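Long-range contacts in cellulosomal scaffoldin anchoring protein C (Acetivibrio cellulolyticus, PDB 4UYP), which presents a type I cohesin module that binds the dockerin of the adaptor scaffoldin ScaB, helping to attach the cellulosome to the bacterial cell surface: residues C[1-7]-C[131-137]; C[13-19]-C[95-101]; C[21-27]-C[87-93]; C[31-37]-C[118-124]. One frame throughout, in Å; residues are numbered along the deposited sequence. Where two conformers were deposited one is given.

All four contacts join strands of one cohesin β-sandwich. In chain order the first segments run 1-7, 13-19, 21-27 and 31-37. Contacts 2, 3 and 4 all nest within the loop closed by contact 1, and contact 3 lies inside contact 2, both on the antiparallel pair 16-24 and 91-100. The centres of contacts 2 and 3 are about 23 Å apart, on opposite sides of the chain's centre. Contact 1 adjoins contact 3, about 10 Å away centre to centre, through backbone pairing of strands 3-11 and 16-24. Contact 4 crosses contacts 2 and 3 along the chain; its Phe36 and Phe121 pack on Val4, and Phe121 also meets Phe23. Terminal and internal strands thus share one core.

Contact 1: C[1-7]-C[131-137]; sequences MLQVDIG and NVVYNDG. With SO4 (sulfate ion), chain T; SO4 (sulfate ion), chain P.
Val133, Asn135 and Val4 carry much of this parallel pairing between 1-7 and 131-137, whose strand axes lie 15° apart. Val133 bonds through both backbone groups: its N donates to Leu2 O at 3.0 Å, and its O accepts from Val4 N at 2.8 Å with an almost straight N-H...O angle of 176°. Asn135 continues the ladder, its N reaching Val4 O at 2.8 Å along a more bent path and its O receiving Ile6 N at 2.8 Å.

The side chains divide between two faces. Val4 goes to the apolar one, where its CG2 meets Val132 CG1 at 3.9 Å; with CG1 anti to the backbone N (chi1 -178°), CG2 is the branch left on the side of Val132. Val4 packs on Phe36 and Phe121, so this face belongs to the core. Val133, Asp5 and Asn135 point to the other face. There Val133 CG1 lies 3.6 Å from Met1 CG, a less certain contact because both residues have a second conformer. Asp5 and Asn135 cross at about a right angle, and Asp5 OD1 touches Asn135 CB at 3.6 Å, in the Asn135 conformer considered, with no polar bond between them.

Calcium has been observed at Asp5, Ile6, Asn135 and Asp136 in a structure of this protein. A sulfate (chain P), probably from the crystallisation liquor, takes a hydrogen bond from Asp136 N at its O3, 2.8 Å away. The ladder of four backbone bonds keeps the four calcium-binding residues, two from each strand, close together in this chain although no metal is bound.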
# COMPACT_ATOMS: atom_id res chain seq x y z
N MET C 1 16.07 12.55 -12.42
CA MET C 1 15.66 12.57 -10.98
C MET C 1 15.95 11.22 -10.37
O MET C 1 16.31 10.28 -11.10
CB MET C 1 14.21 12.88 -10.88
CG MET C 1 13.30 11.81 -11.42
SD MET C 1 11.85 12.68 -11.98
CE MET C 1 12.59 13.43 -13.46
N LEU C 2 15.91 11.20 -9.04
CA LEU C 2 16.14 9.92 -8.31
C LEU C 2 15.14 8.88 -8.79
O LEU C 2 13.94 9.18 -8.87
CB LEU C 2 15.88 10.24 -6.86
CG LEU C 2 15.99 9.04 -5.90
CD1 LEU C 2 17.35 8.38 -5.90
CD2 LEU C 2 15.60 9.45 -4.46
N GLN C 3 15.68 7.67 -9.04
CA GLN C 3 14.80 6.54 -9.53
C GLN C 3 15.06 5.39 -8.58
O GLN C 3 16.21 4.94 -8.37
CB GLN C 3 15.24 6.15 -10.95
CG GLN C 3 15.03 7.18 -12.05
CD GLN C 3 15.77 6.81 -13.34
OE1 GLN C 3 16.17 5.64 -13.54
NE2 GLN C 3 15.98 7.80 -14.20
N VAL C 4 13.92 4.89 -8.12
CA VAL C 4 13.95 3.66 -7.24
C VAL C 4 13.41 2.49 -8.11
O VAL C 4 12.32 2.60 -8.71
CB VAL C 4 13.09 3.88 -6.05
CG1 VAL C 4 13.16 2.63 -5.10
CG2 VAL C 4 13.59 5.10 -5.29
N ASP C 5 14.17 1.42 -8.12
CA ASP C 5 13.78 0.23 -8.96
C ASP C 5 13.60 -0.95 -8.01
O ASP C 5 14.57 -1.30 -7.30
CB ASP C 5 14.82 -0.07 -9.93
CG ASP C 5 14.42 -1.20 -10.83
OD1 ASP C 5 13.75 -0.96 -11.85
OD2 ASP C 5 14.82 -2.41 -10.49
N ILE C 6 12.44 -1.60 -8.07
CA ILE C 6 12.23 -2.94 -7.43
C ILE C 6 12.53 -3.96 -8.50
O ILE C 6 11.81 -4.00 -9.55
CB ILE C 6 10.82 -3.07 -6.88
CG1 ILE C 6 10.51 -1.97 -5.83
CG2 ILE C 6 10.56 -4.48 -6.33
CD1 ILE C 6 9.11 -2.08 -5.31
N GLY C 7 13.56 -4.79 -8.37
CA GLY C 7 13.94 -5.74 -9.41
C GLY C 7 12.92 -6.86 -9.54
O GLY C 7 12.19 -7.19 -8.58
N ASN C 131 10.49 14.81 -6.51
CA ASN C 131 10.33 14.22 -7.81
C ASN C 131 10.95 12.86 -8.06
O ASN C 131 11.32 12.54 -9.18
CB ASN C 131 10.93 15.17 -8.87
CG ASN C 131 12.35 15.46 -8.62
OD1 ASN C 131 12.89 15.14 -7.55
ND2 ASN C 131 13.00 16.08 -9.60
N VAL C 132 10.76 11.98 -7.14
CA VAL C 132 11.33 10.63 -7.26
C VAL C 132 10.40 9.75 -8.08
O VAL C 132 9.12 9.93 -7.99
CB VAL C 132 11.36 10.03 -5.85
CG1 VAL C 132 12.04 8.66 -5.84
CG2 VAL C 132 12.04 10.91 -4.91
N VAL C 133 10.98 8.96 -8.91
CA VAL C 133 10.30 7.97 -9.80
C VAL C 133 10.47 6.54 -9.23
O VAL C 133 11.50 6.20 -8.71
CB VAL C 133 10.80 8.07 -11.26
CG1 VAL C 133 12.25 8.37 -11.36
CG2 VAL C 133 10.48 6.84 -12.13
N TYR C 134 9.50 5.71 -9.49
CA TYR C 134 9.62 4.33 -9.01
C TYR C 134 9.33 3.38 -10.12
O TYR C 134 8.49 3.69 -11.01
CB TYR C 134 8.49 4.06 -8.08
CG TYR C 134 8.15 4.92 -6.99
CD1 TYR C 134 9.10 5.66 -6.28
CD2 TYR C 134 6.84 4.98 -6.59
CE1 TYR C 134 8.76 6.48 -5.24
CE2 TYR C 134 6.47 5.72 -5.51
CZ TYR C 134 7.38 6.43 -4.86
OH TYR C 134 6.97 7.16 -3.82
N ASN C 135 9.95 2.21 -10.15
CA ASN C 135 9.68 1.24 -11.17
C ASN C 135 9.51 -0.07 -10.37
O ASN C 135 10.51 -0.57 -9.81
CB ASN C 135 10.80 1.10 -12.15
CG ASN C 135 11.03 2.36 -13.00
OD1 ASN C 135 12.13 2.58 -13.50
ND2 ASN C 135 10.03 3.16 -13.14
N ASP C 136 8.28 -0.59 -10.30
CA ASP C 136 7.96 -1.77 -9.47
C ASP C 136 8.51 -3.07 -10.19
O ASP C 136 8.98 -3.09 -11.32
CB ASP C 136 6.44 -1.88 -9.32
CG ASP C 136 5.83 -0.89 -8.36
OD1 ASP C 136 6.67 -0.21 -7.72
OD2 ASP C 136 4.57 -0.89 -8.30
N GLY C 137 8.45 -4.16 -9.39
CA GLY C 137 8.99 -5.47 -9.82
C GLY C 137 7.89 -6.50 -9.84
O GLY C 137 6.81 -6.35 -9.26
S SO4 T . 13.84 17.64 -6.03
O1 SO4 T . 14.11 18.74 -7.02
O2 SO4 T . 13.18 16.55 -6.85
O3 SO4 T . 12.78 18.11 -4.95
O4 SO4 T . 15.06 17.23 -5.51
S SO4 P . 5.42 0.77 -12.52
O1 SO4 P . 6.52 0.11 -13.36
O2 SO4 P . 5.02 2.15 -13.08
O3 SO4 P . 6.08 0.97 -11.18
O4 SO4 P . 4.09 0.04 -12.37
O HOH W 1 15.27 13.68 -7.73

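Contact 2: C[13-19]-C[95-101]; sequences AGSVVSV and TINFKVS
Phe98 O is gripped twice by the strand opposite: Val17 N lies 2.9 Å from it in the carbonyl plane, and Val16 CA lies 3.2 Å from Phe98 O in a CA-H...O contact. The return bond, Phe98 N to Val17 O at 2.8 Å, makes an antiparallel hydrogen-bonded pair. At the next hydrogen-bonded pair, beyond Ser18 and Asn97, Val19 and Ile96 repeat the pattern less symmetrically, for Ile96 N approaches Val19 O from 38° above the carbonyl plane.

On the face bearing Ser18 and Asn97, Ser18 OG, in one of two conformers, donates to Asn97 OD1 at 2.7 Å in the plane of the amide carbonyl. Asn97 ND2 turns to Ser49 and Asp51 of strand 45-52, so the side chain links three neighbouring strands.

The other face is apolar. Val19 presents CG2, the branch beside its backbone N (chi1 170° for CG1), to the edge of the Phe98 ring, 3.7 Å from CD2. Ile96 CG2 lies over a face of that ring, near its rim. Val17 CG1 comes within 4.1 Å of Val100 CG2, while Ile139 packs against Val17, Val19 and Phe98.

Where 13-19 enters its strand and 95-101 leaves its own, Ser15 O accepts Val100 N at 2.8 Å, whereas Gly14 N makes two weak bonds, to Val100 O and Ser101 O. Gly14 has a positive phi of 88°, suited to glycine. The outward face is mixed, with Val16 beside Ser18, Asn97 and Lys99, and the other packs into the core, as fits a strand pair of the type I cohesin jelly-roll β-sandwich.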
# COMPACT_ATOMS: atom_id res chain seq x y z
N ALA C 13 7.77 -22.70 -7.09
CA ALA C 13 6.98 -22.81 -5.87
C ALA C 13 7.82 -23.37 -4.75
O ALA C 13 8.57 -24.31 -4.93
CB ALA C 13 5.83 -23.82 -6.14
N GLY C 14 7.65 -22.76 -3.58
CA GLY C 14 8.44 -23.25 -2.43
C GLY C 14 9.81 -22.66 -2.25
O GLY C 14 10.46 -22.88 -1.23
N SER C 15 10.32 -21.88 -3.24
CA SER C 15 11.66 -21.36 -3.21
C SER C 15 11.73 -20.01 -2.48
O SER C 15 10.71 -19.34 -2.25
CB SER C 15 12.21 -21.15 -4.68
OG SER C 15 11.53 -20.04 -5.31
N VAL C 16 12.96 -19.61 -2.22
CA VAL C 16 13.24 -18.23 -1.77
C VAL C 16 13.89 -17.49 -2.96
O VAL C 16 14.86 -17.98 -3.53
CB VAL C 16 14.13 -18.16 -0.55
CG1 VAL C 16 14.49 -16.67 -0.26
CG2 VAL C 16 13.41 -18.74 0.66
N VAL C 17 13.28 -16.38 -3.36
CA VAL C 17 13.79 -15.50 -4.44
C VAL C 17 14.24 -14.17 -3.83
O VAL C 17 13.84 -13.84 -2.69
CB VAL C 17 12.75 -15.27 -5.54
CG1 VAL C 17 12.31 -16.62 -6.13
CG2 VAL C 17 11.50 -14.56 -5.04
N SER C 18 15.09 -13.43 -4.54
CA SER C 18 15.53 -12.19 -3.99
C SER C 18 15.18 -11.03 -4.94
O SER C 18 15.38 -11.12 -6.20
CB SER C 18 17.01 -12.25 -3.71
OG SER C 18 17.36 -13.33 -2.91
N VAL C 19 14.66 -9.98 -4.31
CA VAL C 19 14.21 -8.79 -5.01
C VAL C 19 15.10 -7.62 -4.52
O VAL C 19 14.87 -7.11 -3.42
CB VAL C 19 12.69 -8.59 -4.66
CG1 VAL C 19 12.19 -7.22 -5.16
CG2 VAL C 19 11.84 -9.69 -5.31
N THR C 95 17.77 -5.72 -0.22
CA THR C 95 17.22 -6.84 -0.99
C THR C 95 16.22 -7.56 -0.11
O THR C 95 16.53 -7.86 1.04
CB THR C 95 18.32 -7.78 -1.41
OG1 THR C 95 19.28 -7.05 -2.22
CG2 THR C 95 17.79 -8.95 -2.28
N ILE C 96 15.06 -7.82 -0.66
CA ILE C 96 14.02 -8.55 0.11
C ILE C 96 14.06 -10.02 -0.34
O ILE C 96 13.99 -10.25 -1.58
CB ILE C 96 12.63 -8.01 -0.11
CG1 ILE C 96 12.61 -6.52 0.30
CG2 ILE C 96 11.60 -8.78 0.73
CD1 ILE C 96 11.34 -5.86 -0.20
N ASN C 97 14.28 -10.97 0.57
CA ASN C 97 14.18 -12.39 0.21
C ASN C 97 12.81 -12.91 0.49
O ASN C 97 12.40 -12.90 1.65
CB ASN C 97 15.25 -13.11 1.01
CG ASN C 97 16.64 -12.49 0.79
OD1 ASN C 97 17.09 -12.42 -0.36
ND2 ASN C 97 17.29 -12.11 1.86
N PHE C 98 12.11 -13.25 -0.58
CA PHE C 98 10.70 -13.66 -0.47
C PHE C 98 10.55 -15.19 -0.62
O PHE C 98 11.16 -15.79 -1.53
CB PHE C 98 9.88 -13.10 -1.63
CG PHE C 98 9.50 -11.64 -1.50
CD1 PHE C 98 8.48 -11.29 -0.63
CD2 PHE C 98 10.14 -10.66 -2.18
CE1 PHE C 98 8.03 -9.97 -0.53
CE2 PHE C 98 9.67 -9.28 -2.09
CZ PHE C 98 8.64 -8.99 -1.28
N LYS C 99 9.85 -15.80 0.30
CA LYS C 99 9.41 -17.21 0.12
C LYS C 99 8.16 -17.26 -0.76
O LYS C 99 7.14 -16.67 -0.45
CB LYS C 99 9.08 -17.77 1.57
CG LYS C 99 8.26 -19.06 1.55
CD LYS C 99 9.13 -20.14 1.05
CE LYS C 99 8.42 -21.52 1.26
NZ LYS C 99 7.10 -21.57 0.72
N VAL C 100 8.30 -17.97 -1.90
CA VAL C 100 7.19 -18.23 -2.80
C VAL C 100 6.33 -19.39 -2.18
O VAL C 100 6.90 -20.45 -1.89
CB VAL C 100 7.70 -18.65 -4.19
CG1 VAL C 100 6.51 -18.93 -5.10
CG2 VAL C 100 8.56 -17.50 -4.76
N SER C 101 5.03 -19.12 -2.12
CA SER C 101 4.16 -20.16 -1.54
C SER C 101 4.38 -21.56 -2.17
O SER C 101 4.58 -21.66 -3.40
CB SER C 101 2.80 -19.72 -1.73
OG SER C 101 1.89 -20.77 -1.31

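Contact 3: C[21-27]-C[87-93]; sequences ITFTNVP and IDSDGVF
Asp90 supplies the side-chain hydrogen bonds between 21-27 and 87-93. Its carboxylate receives two successive backbone amides on the syn sides of its oxygens: Asn25 N to OD2 at 2.9 Å, 35° out of the carboxylate plane, and Val26 N to OD1 at 2.9 Å, nearer that plane. Two waters donate to the same group, one also reaching Asn25 OD1 and the other Val26 O.

The backbone bonds are antiparallel. Phe23 N donates to Gly91 O at 2.9 Å, Gly91 N returns to Phe23 O, and Phe93 N meets Ile21 O at 2.8 Å.

Aromatic contacts fill the buried side. The Phe23 and Phe93 rings are nearly parallel, at 16°, but slid apart with centroids 4.7 Å distant, so they barely overlap. Phe93 CG lies opposite its backbone N (chi1 170°), whereas Phe23 CG lies beside its own, which sets this offset. Phe93 CB instead sits over the Phe23 face, 3.8 Å from its centroid, a CH-pi contact; Ile87 CG2 touches the Phe23 edge. Val26 CG1 approaches Ile87 CG2 at 4.0 Å.

Four donors converge on one carboxylate, an arrangement that probably favours its ionised form and holds the turn after strand 16-24 beside the start of strand 91-100.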
# COMPACT_ATOMS: atom_id res chain seq x y z
N ILE C 21 16.35 -3.73 -4.30
CA ILE C 21 15.84 -2.37 -4.40
C ILE C 21 17.06 -1.48 -4.69
O ILE C 21 17.99 -1.37 -3.86
CB ILE C 21 15.08 -1.89 -3.16
CG1 ILE C 21 13.85 -2.78 -2.81
CG2 ILE C 21 14.72 -0.40 -3.32
CD1 ILE C 21 13.44 -2.78 -1.37
N THR C 22 17.05 -0.85 -5.87
CA THR C 22 18.20 -0.11 -6.41
C THR C 22 17.84 1.36 -6.47
O THR C 22 16.71 1.72 -6.84
CB THR C 22 18.64 -0.57 -7.83
OG1 THR C 22 18.85 -1.99 -7.84
CG2 THR C 22 19.90 0.22 -8.38
N PHE C 23 18.78 2.22 -6.12
CA PHE C 23 18.58 3.66 -6.33
C PHE C 23 19.59 4.17 -7.41
O PHE C 23 20.80 3.85 -7.41
CB PHE C 23 19.02 4.43 -5.08
CG PHE C 23 18.19 4.23 -3.81
CD1 PHE C 23 16.95 3.55 -3.83
CD2 PHE C 23 18.66 4.73 -2.57
CE1 PHE C 23 16.21 3.37 -2.63
CE2 PHE C 23 17.89 4.62 -1.41
CZ PHE C 23 16.67 3.94 -1.44
N THR C 24 19.00 4.91 -8.35
CA THR C 24 19.76 5.47 -9.50
C THR C 24 19.57 6.98 -9.47
O THR C 24 18.54 7.49 -9.14
CB THR C 24 19.29 4.76 -10.81
OG1 THR C 24 19.81 3.41 -10.77
CG2 THR C 24 19.98 5.38 -12.08
N ASN C 25 20.61 7.70 -9.94
CA ASN C 25 20.60 9.20 -9.96
C ASN C 25 20.40 9.77 -8.54
O ASN C 25 19.64 10.73 -8.27
CB ASN C 25 19.51 9.76 -10.88
CG ASN C 25 19.61 9.25 -12.29
OD1 ASN C 25 20.65 8.93 -12.81
ND2 ASN C 25 18.46 9.04 -12.85
N VAL C 26 21.10 9.13 -7.59
CA VAL C 26 21.02 9.65 -6.22
C VAL C 26 21.66 11.09 -6.18
O VAL C 26 22.77 11.19 -6.70
CB VAL C 26 21.76 8.69 -5.26
CG1 VAL C 26 21.94 9.24 -3.84
CG2 VAL C 26 21.03 7.30 -5.20
N PRO C 27 21.06 11.99 -5.47
CA PRO C 27 21.63 13.37 -5.44
C PRO C 27 22.96 13.30 -4.74
O PRO C 27 23.13 12.75 -3.64
CB PRO C 27 20.59 14.15 -4.62
CG PRO C 27 19.86 13.10 -3.78
CD PRO C 27 19.74 11.97 -4.81
N ILE C 87 23.50 8.72 1.97
CA ILE C 87 23.40 7.98 0.69
C ILE C 87 23.56 9.03 -0.41
O ILE C 87 22.67 9.91 -0.55
CB ILE C 87 22.10 7.22 0.63
CG1 ILE C 87 22.09 6.05 1.63
CG2 ILE C 87 21.90 6.62 -0.80
CD1 ILE C 87 20.77 5.34 1.68
N ASP C 88 24.72 8.98 -1.09
CA ASP C 88 24.98 10.00 -2.09
C ASP C 88 25.60 9.38 -3.33
O ASP C 88 26.31 10.09 -4.13
CB ASP C 88 25.91 11.09 -1.54
CG ASP C 88 27.25 10.58 -1.23
OD1 ASP C 88 27.59 9.38 -1.25
OD2 ASP C 88 28.11 11.50 -0.74
N SER C 89 25.35 8.09 -3.61
CA SER C 89 25.83 7.42 -4.79
C SER C 89 24.83 6.30 -5.14
O SER C 89 23.92 5.98 -4.30
CB SER C 89 27.18 6.76 -4.53
OG SER C 89 27.20 5.82 -3.44
N ASP C 90 24.97 5.71 -6.33
CA ASP C 90 23.93 4.77 -6.81
C ASP C 90 24.29 3.36 -6.44
O ASP C 90 25.42 2.99 -6.31
CB ASP C 90 23.83 4.83 -8.33
CG ASP C 90 23.38 6.18 -8.88
OD1 ASP C 90 23.06 7.09 -8.10
OD2 ASP C 90 23.16 6.24 -10.13
N GLY C 91 23.21 2.56 -6.21
CA GLY C 91 23.52 1.14 -5.92
C GLY C 91 22.34 0.50 -5.26
O GLY C 91 21.24 0.97 -5.31
N VAL C 92 22.61 -0.66 -4.66
CA VAL C 92 21.56 -1.43 -3.98
C VAL C 92 21.35 -0.91 -2.56
O VAL C 92 22.30 -0.91 -1.69
CB VAL C 92 21.97 -2.91 -3.94
CG1 VAL C 92 20.88 -3.74 -3.23
CG2 VAL C 92 22.12 -3.44 -5.41
N PHE C 93 20.11 -0.51 -2.29
CA PHE C 93 19.73 -0.07 -0.98
C PHE C 93 19.44 -1.28 -0.09
O PHE C 93 19.87 -1.27 1.06
CB PHE C 93 18.46 0.79 -1.13
CG PHE C 93 17.80 1.15 0.15
CD1 PHE C 93 18.48 2.05 1.05
CD2 PHE C 93 16.53 0.73 0.44
CE1 PHE C 93 17.84 2.46 2.25
CE2 PHE C 93 15.93 1.11 1.65
CZ PHE C 93 16.61 1.93 2.52
O HOH W 2 23.64 8.45 -11.63
O HOH W 3 24.68 9.31 -7.47

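Contact 4: C[31-37]-C[118-124]; sequences IYALSFR and YTSFYYS
A classic β-bulge opens this antiparallel pairing of the cohesin sandwich: Tyr32 and Ala33 both face Tyr122, whose O accepts Tyr32 N at 2.8 Å and Ala33 N only weakly. Beyond it the register is regular, with Ser35 and Ser120 exchanging two backbone bonds.

The tight side is the core. Leu34 lies alongside Phe121, pointing the same way, with its CB 3.6 Å from ring atom CD2 and its CD2 3.8 Å from CE2. Its chi2 of 98° is away from the usual staggered values, consistent with close confinement. Phe23 adds an edge-to-face neighbour to Phe121, and Phe36 CD1 meets Thr119 CG2 at 3.7 Å.

The opposite face is polar and includes water: one joins Ser35 OG to Ser120 OG, one of whose two conformers is considered, beside the strands. Ser35 OG also donates to Tyr118 O at 2.7 Å from above the carbonyl plane. This face meets the ScaB dockerin chain: Tyr32 OH bonds Asp59 of that chain, and Arg37 NH2 bonds the carbonyl of its Val25. The Arg37 backbone N donates nearly straight, at 3.1 Å, to Thr119 OG1, itself hydrogen-bonded to Asn115 O. Bent at chi3 (-62°), the Arg37 chain lays its guanidinium flat on Tyr118, planes 11° apart, with Arg37 CZ 3.6 Å from the Tyr118 ring centroid.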
# COMPACT_ATOMS: atom_id res chain seq x y z
N ILE C 31 21.00 11.85 0.47
CA ILE C 31 19.71 11.57 1.07
C ILE C 31 19.94 11.40 2.57
O ILE C 31 20.76 10.52 2.98
CB ILE C 31 19.11 10.25 0.49
CG1 ILE C 31 18.95 10.34 -1.05
CG2 ILE C 31 17.79 10.00 1.20
CD1 ILE C 31 18.60 8.93 -1.69
N TYR C 32 19.32 12.28 3.36
CA TYR C 32 19.48 12.22 4.81
C TYR C 32 18.53 11.22 5.48
O TYR C 32 18.84 10.70 6.56
CB TYR C 32 19.20 13.68 5.28
CG TYR C 32 19.39 13.95 6.75
CD1 TYR C 32 20.69 13.80 7.32
CD2 TYR C 32 18.37 14.31 7.59
CE1 TYR C 32 20.89 14.11 8.66
CE2 TYR C 32 18.56 14.65 8.95
CZ TYR C 32 19.82 14.52 9.47
OH TYR C 32 20.08 14.83 10.78
N ALA C 33 17.30 11.10 4.93
CA ALA C 33 16.32 10.20 5.61
C ALA C 33 15.38 9.73 4.51
O ALA C 33 15.05 10.44 3.58
CB ALA C 33 15.53 10.93 6.70
N LEU C 34 14.87 8.50 4.65
CA LEU C 34 13.89 7.97 3.69
C LEU C 34 13.16 6.85 4.37
O LEU C 34 13.64 6.17 5.30
CB LEU C 34 14.58 7.47 2.39
CG LEU C 34 15.36 6.14 2.53
CD1 LEU C 34 14.44 4.99 2.02
CD2 LEU C 34 16.63 6.24 1.65
N SER C 35 11.93 6.65 3.90
CA SER C 35 11.22 5.36 4.16
C SER C 35 10.80 4.79 2.80
O SER C 35 10.57 5.51 1.86
CB SER C 35 10.00 5.56 5.06
OG SER C 35 9.03 6.36 4.41
N PHE C 36 10.80 3.47 2.78
CA PHE C 36 10.46 2.80 1.54
C PHE C 36 9.60 1.61 1.90
O PHE C 36 10.01 0.79 2.73
CB PHE C 36 11.73 2.30 0.79
CG PHE C 36 11.42 1.62 -0.52
CD1 PHE C 36 11.09 2.39 -1.56
CD2 PHE C 36 11.37 0.20 -0.62
CE1 PHE C 36 10.71 1.91 -2.77
CE2 PHE C 36 10.93 -0.32 -1.91
CZ PHE C 36 10.67 0.58 -2.88
N ARG C 37 8.35 1.51 1.39
CA ARG C 37 7.49 0.36 1.71
C ARG C 37 7.03 -0.29 0.45
O ARG C 37 6.67 0.39 -0.51
CB ARG C 37 6.27 0.91 2.44
CG ARG C 37 5.35 -0.28 2.78
CD ARG C 37 4.12 0.08 3.61
NE ARG C 37 4.53 0.60 4.88
CZ ARG C 37 3.67 0.73 5.86
NH1 ARG C 37 2.37 0.42 5.76
NH2 ARG C 37 4.05 1.21 7.04
N TYR C 118 3.64 5.65 2.02
CA TYR C 118 4.53 5.27 3.10
C TYR C 118 6.02 5.39 2.65
O TYR C 118 6.92 4.99 3.43
CB TYR C 118 4.26 3.80 3.61
CG TYR C 118 2.97 3.73 4.33
CD1 TYR C 118 1.81 3.41 3.54
CD2 TYR C 118 2.89 3.87 5.71
CE1 TYR C 118 0.58 3.31 4.21
CE2 TYR C 118 1.64 3.80 6.39
CZ TYR C 118 0.53 3.45 5.55
OH TYR C 118 -0.72 3.41 6.18
N THR C 119 6.25 5.93 1.49
CA THR C 119 7.59 6.04 0.90
C THR C 119 7.84 7.50 0.71
O THR C 119 7.06 8.19 0.02
CB THR C 119 7.62 5.34 -0.44
OG1 THR C 119 7.36 3.92 -0.20
CG2 THR C 119 8.97 5.42 -1.17
N SER C 120 8.98 7.96 1.24
CA SER C 120 9.35 9.41 1.05
C SER C 120 10.84 9.50 1.21
O SER C 120 11.49 8.69 1.89
CB SER C 120 8.72 10.36 2.07
OG SER C 120 9.21 10.21 3.41
N PHE C 121 11.43 10.53 0.62
CA PHE C 121 12.90 10.75 0.58
C PHE C 121 13.20 12.20 0.91
O PHE C 121 12.47 13.08 0.41
CB PHE C 121 13.44 10.46 -0.78
CG PHE C 121 13.40 8.99 -1.17
CD1 PHE C 121 12.20 8.43 -1.62
CD2 PHE C 121 14.51 8.25 -1.13
CE1 PHE C 121 12.24 7.03 -1.96
CE2 PHE C 121 14.54 6.91 -1.50
CZ PHE C 121 13.38 6.32 -1.86
N TYR C 122 14.20 12.40 1.75
CA TYR C 122 14.52 13.80 2.26
C TYR C 122 16.00 14.10 2.05
O TYR C 122 16.87 13.32 2.40
CB TYR C 122 14.17 13.91 3.71
CG TYR C 122 12.67 14.07 3.94
CD1 TYR C 122 11.78 12.96 3.92
CD2 TYR C 122 12.11 15.34 4.07
CE1 TYR C 122 10.44 13.17 4.04
CE2 TYR C 122 10.75 15.52 4.16
CZ TYR C 122 9.92 14.44 4.17
OH TYR C 122 8.53 14.58 4.24
N TYR C 123 16.27 15.30 1.55
CA TYR C 123 17.65 15.85 1.54
C TYR C 123 18.09 16.33 2.94
O TYR C 123 19.28 16.32 3.19
CB TYR C 123 17.56 17.17 0.74
CG TYR C 123 17.32 17.02 -0.75
CD1 TYR C 123 18.23 16.36 -1.59
CD2 TYR C 123 16.16 17.61 -1.31
CE1 TYR C 123 18.00 16.27 -2.94
CE2 TYR C 123 15.98 17.52 -2.72
CZ TYR C 123 16.91 16.87 -3.48
OH TYR C 123 16.71 16.74 -4.87
N SER C 124 17.12 16.65 3.85
CA SER C 124 17.44 17.12 5.21
C SER C 124 16.17 16.95 5.99
O SER C 124 15.14 16.48 5.44
CB SER C 124 17.77 18.65 5.09
OG SER C 124 16.53 19.35 4.86
O HOH W 4 7.97 8.74 5.30
O HOH W 5 7.24 2.74 5.37